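Local atomic coordinates of secreted effector protein sseI (Salmonella enterica subsp. enterica serovar Typhimurium, PDB entry 4G29), a protein that is a secreted Salmonella virulence factor with a papain-like catalytic domain that probably acts as a cysteine-dependent hydrolase. Residues 58-64 against 91-95. Residues are numbered along the deposited sequence; the frame is centred on the assembly and turned at random.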
loop_
_atom_site.group_PDB
_atom_site.type_symbol
_atom_site.label_atom_id
_atom_site.label_comp_id
_atom_site.label_asym_id
_atom_site.label_seq_id
_atom_site.Cartn_x
_atom_site.Cartn_y
_atom_site.Cartn_z
ATOM N N PHE A 58 2.136 -18.025 -1.169
ATOM C CA PHE A 58 2.968 -16.962 -0.605
ATOM C C PHE A 58 3.018 -17.243 0.890
ATOM O O PHE A 58 2.042 -17.742 1.457
ATOM C CB PHE A 58 2.374 -15.567 -0.856
ATOM C CG PHE A 58 2.445 -15.137 -2.279
ATOM C CD1 PHE A 58 3.474 -14.303 -2.708
ATOM C CD2 PHE A 58 1.500 -15.538 -3.184
ATOM C CE1 PHE A 58 3.565 -13.916 -3.999
ATOM C CE2 PHE A 58 1.587 -15.170 -4.497
ATOM C CZ PHE A 58 2.603 -14.334 -4.910
ATOM N N ASP A 59 4.134 -16.975 1.543
ATOM C CA ASP A 59 4.134 -17.040 3.013
ATOM C C ASP A 59 4.769 -15.775 3.630
ATOM O O ASP A 59 5.009 -14.766 2.933
ATOM C CB ASP A 59 4.761 -18.339 3.507
ATOM C CG ASP A 59 6.177 -18.473 3.119
ATOM O OD1 ASP A 59 6.768 -17.490 2.677
ATOM O OD2 ASP A 59 6.759 -19.595 3.276
ATOM N N ASN A 60 4.947 -15.797 4.947
ATOM C CA ASN A 60 5.380 -14.607 5.669
ATOM C C ASN A 60 4.554 -13.385 5.207
ATOM O O ASN A 60 5.089 -12.362 4.816
ATOM C CB ASN A 60 6.856 -14.305 5.509
ATOM C CG ASN A 60 7.320 -13.230 6.471
ATOM O OD1 ASN A 60 6.675 -12.999 7.482
ATOM N ND2 ASN A 60 8.380 -12.530 6.131
ATOM N N ILE A 61 3.244 -13.524 5.336
ATOM C CA ILE A 61 2.311 -12.491 4.923
ATOM C C ILE A 61 2.323 -11.379 5.978
ATOM O O ILE A 61 2.255 -11.630 7.173
ATOM C CB ILE A 61 0.883 -13.027 4.756
ATOM C CG1 ILE A 61 0.861 -14.216 3.769
ATOM C CG2 ILE A 61 -0.070 -11.865 4.401
ATOM C CD1 ILE A 61 1.018 -13.843 2.407
ATOM N N ARG A 62 2.490 -10.147 5.501
ATOM C CA ARG A 62 2.461 -8.983 6.347
ATOM C C ARG A 62 1.456 -7.995 5.767
ATOM O O ARG A 62 1.218 -8.006 4.545
ATOM C CB ARG A 62 3.835 -8.328 6.403
ATOM C CG ARG A 62 4.862 -9.059 7.214
ATOM C CD ARG A 62 6.196 -9.017 6.502
ATOM N NE ARG A 62 6.214 -9.908 5.343
ATOM C CZ ARG A 62 7.085 -9.866 4.336
ATOM N NH1 ARG A 62 8.073 -8.948 4.286
ATOM N NH2 ARG A 62 7.002 -10.765 3.372
ATOM N N TYR A 63 1.003 -7.094 6.651
ATOM C CA TYR A 63 0.036 -6.076 6.361
ATOM C C TYR A 63 0.765 -4.751 6.444
ATOM O O TYR A 63 1.289 -4.417 7.474
ATOM C CB TYR A 63 -1.116 -6.174 7.330
ATOM C CG TYR A 63 -1.819 -7.510 7.235
ATOM C CD1 TYR A 63 -2.708 -7.789 6.186
ATOM C CD2 TYR A 63 -1.525 -8.533 8.130
ATOM C CE1 TYR A 63 -3.350 -9.005 6.094
ATOM C CE2 TYR A 63 -2.108 -9.796 7.986
ATOM C CZ TYR A 63 -3.024 -10.013 7.010
ATOM O OH TYR A 63 -3.564 -11.283 6.956
ATOM N N ARG A 64 0.779 -4.048 5.316
ATOM C CA ARG A 64 1.509 -2.830 5.171
ATOM C C ARG A 64 0.613 -1.622 5.381
ATOM O O ARG A 64 -0.265 -1.350 4.554
ATOM C CB ARG A 64 2.208 -2.780 3.785
ATOM C CG ARG A 64 3.125 -1.552 3.609
ATOM C CD ARG A 64 4.113 -1.743 2.451
ATOM N NE ARG A 64 5.096 -2.778 2.773
ATOM C CZ ARG A 64 6.179 -3.067 2.057
ATOM N NH1 ARG A 64 6.376 -2.471 0.902
ATOM N NH2 ARG A 64 7.057 -3.981 2.462
ATOM N N ASP A 91 10.057 -10.766 -1.800
ATOM C CA ASP A 91 8.784 -10.150 -1.381
ATOM C C ASP A 91 8.030 -9.559 -2.568
ATOM O O ASP A 91 8.619 -8.929 -3.441
ATOM C CB ASP A 91 9.054 -9.064 -0.356
ATOM C CG ASP A 91 9.282 -9.617 1.075
ATOM O OD1 ASP A 91 9.080 -10.828 1.304
ATOM O OD2 ASP A 91 9.659 -8.814 1.987
ATOM N N TYR A 92 6.711 -9.781 -2.577
ATOM C CA TYR A 92 5.774 -9.133 -3.497
ATOM C C TYR A 92 4.683 -8.376 -2.714
ATOM O O TYR A 92 4.282 -8.788 -1.631
ATOM C CB TYR A 92 5.163 -10.220 -4.407
ATOM C CG TYR A 92 6.231 -10.858 -5.249
ATOM C CD1 TYR A 92 6.621 -10.300 -6.465
ATOM C CD2 TYR A 92 6.942 -11.942 -4.766
ATOM C CE1 TYR A 92 7.615 -10.890 -7.222
ATOM C CE2 TYR A 92 7.933 -12.508 -5.491
ATOM C CZ TYR A 92 8.274 -11.973 -6.726
ATOM O OH TYR A 92 9.285 -12.536 -7.493
ATOM N N VAL A 93 4.245 -7.274 -3.283
ATOM C CA VAL A 93 3.216 -6.440 -2.706
ATOM C C VAL A 93 2.013 -6.515 -3.630
ATOM O O VAL A 93 2.113 -6.214 -4.809
ATOM C CB VAL A 93 3.658 -5.003 -2.535
ATOM C CG1 VAL A 93 2.583 -4.198 -1.802
ATOM C CG2 VAL A 93 4.990 -4.944 -1.736
ATOM N N PHE A 94 0.897 -6.971 -3.075
ATOM C CA PHE A 94 -0.417 -6.870 -3.699
ATOM C C PHE A 94 -1.066 -5.591 -3.171
ATOM O O PHE A 94 -1.358 -5.446 -1.952
ATOM C CB PHE A 94 -1.254 -8.098 -3.360
ATOM C CG PHE A 94 -0.937 -9.337 -4.160
ATOM C CD1 PHE A 94 0.296 -9.972 -4.074
ATOM C CD2 PHE A 94 -1.962 -9.972 -4.879
ATOM C CE1 PHE A 94 0.556 -11.173 -4.790
ATOM C CE2 PHE A 94 -1.744 -11.128 -5.534
ATOM C CZ PHE A 94 -0.463 -11.739 -5.532
ATOM N N ASP A 95 -1.292 -4.652 -4.076
ATOM C CA ASP A 95 -1.882 -3.374 -3.730
ATOM C C ASP A 95 -2.945 -3.063 -4.765
ATOM O O ASP A 95 -2.778 -2.188 -5.622
ATOM C CB ASP A 95 -0.770 -2.310 -3.688
ATOM C CG ASP A 95 -1.245 -0.927 -3.228
ATOM O OD1 ASP A 95 -2.433 -0.757 -2.929
ATOM O OD2 ASP A 95 -0.371 -0.013 -3.183
HETATM O O HOH W 1 9.336 -5.666 1.802
#
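In the antiparallel sheet of this papain-like domain, strands 61-69 and 90-95 flank strand 78-87 and meet across it through side chains: strand 61-69 supplies Arg62, which meets Asp91 on one face, and the loop leading into it supplies Phe58, which meets Phe94 on the other. The Arg62 guanidinium takes the Asp91 carboxylate end-on in a bidentate salt bridge: NH1 reaches OD2 at 2.8 Å and NH2 reaches OD1 at 2.9 Å, both hydrogen bonds nearly straight. The acceptors lie close to the guanidinium plane, yet the nitrogens come from above the carboxylate plane, the two groups being turned 54° apart. Bends at chi2 and chi3 fold the arginine back, and NE and NH2 also share Asn60 O, 2.8 Å from NE, which fixes the rotation of the group. A water bridges Asp91 OD2 and Arg64 NH2. Arg64 NE pairs with Asp137, while its NH1 lies 3.9 Å from Val93 CG2. Asp95, ending strand 90-95, is hydrogen-bonded to His80 on adjacent strand 78-87, consistent with a papain-like Cys-His-Asp triad with Cys42. On the face covered by helix 42-55, Phe94 turns its edge to the face of Phe58, with planes at 85° and centroids 5.4 Å apart. With CG anti to its carbonyl carbon (chi1 -71°), Phe58 also brings CE1 to 4.0 Å from Tyr92 CD2, which lies at the rim of the Phe58 ring near its plane.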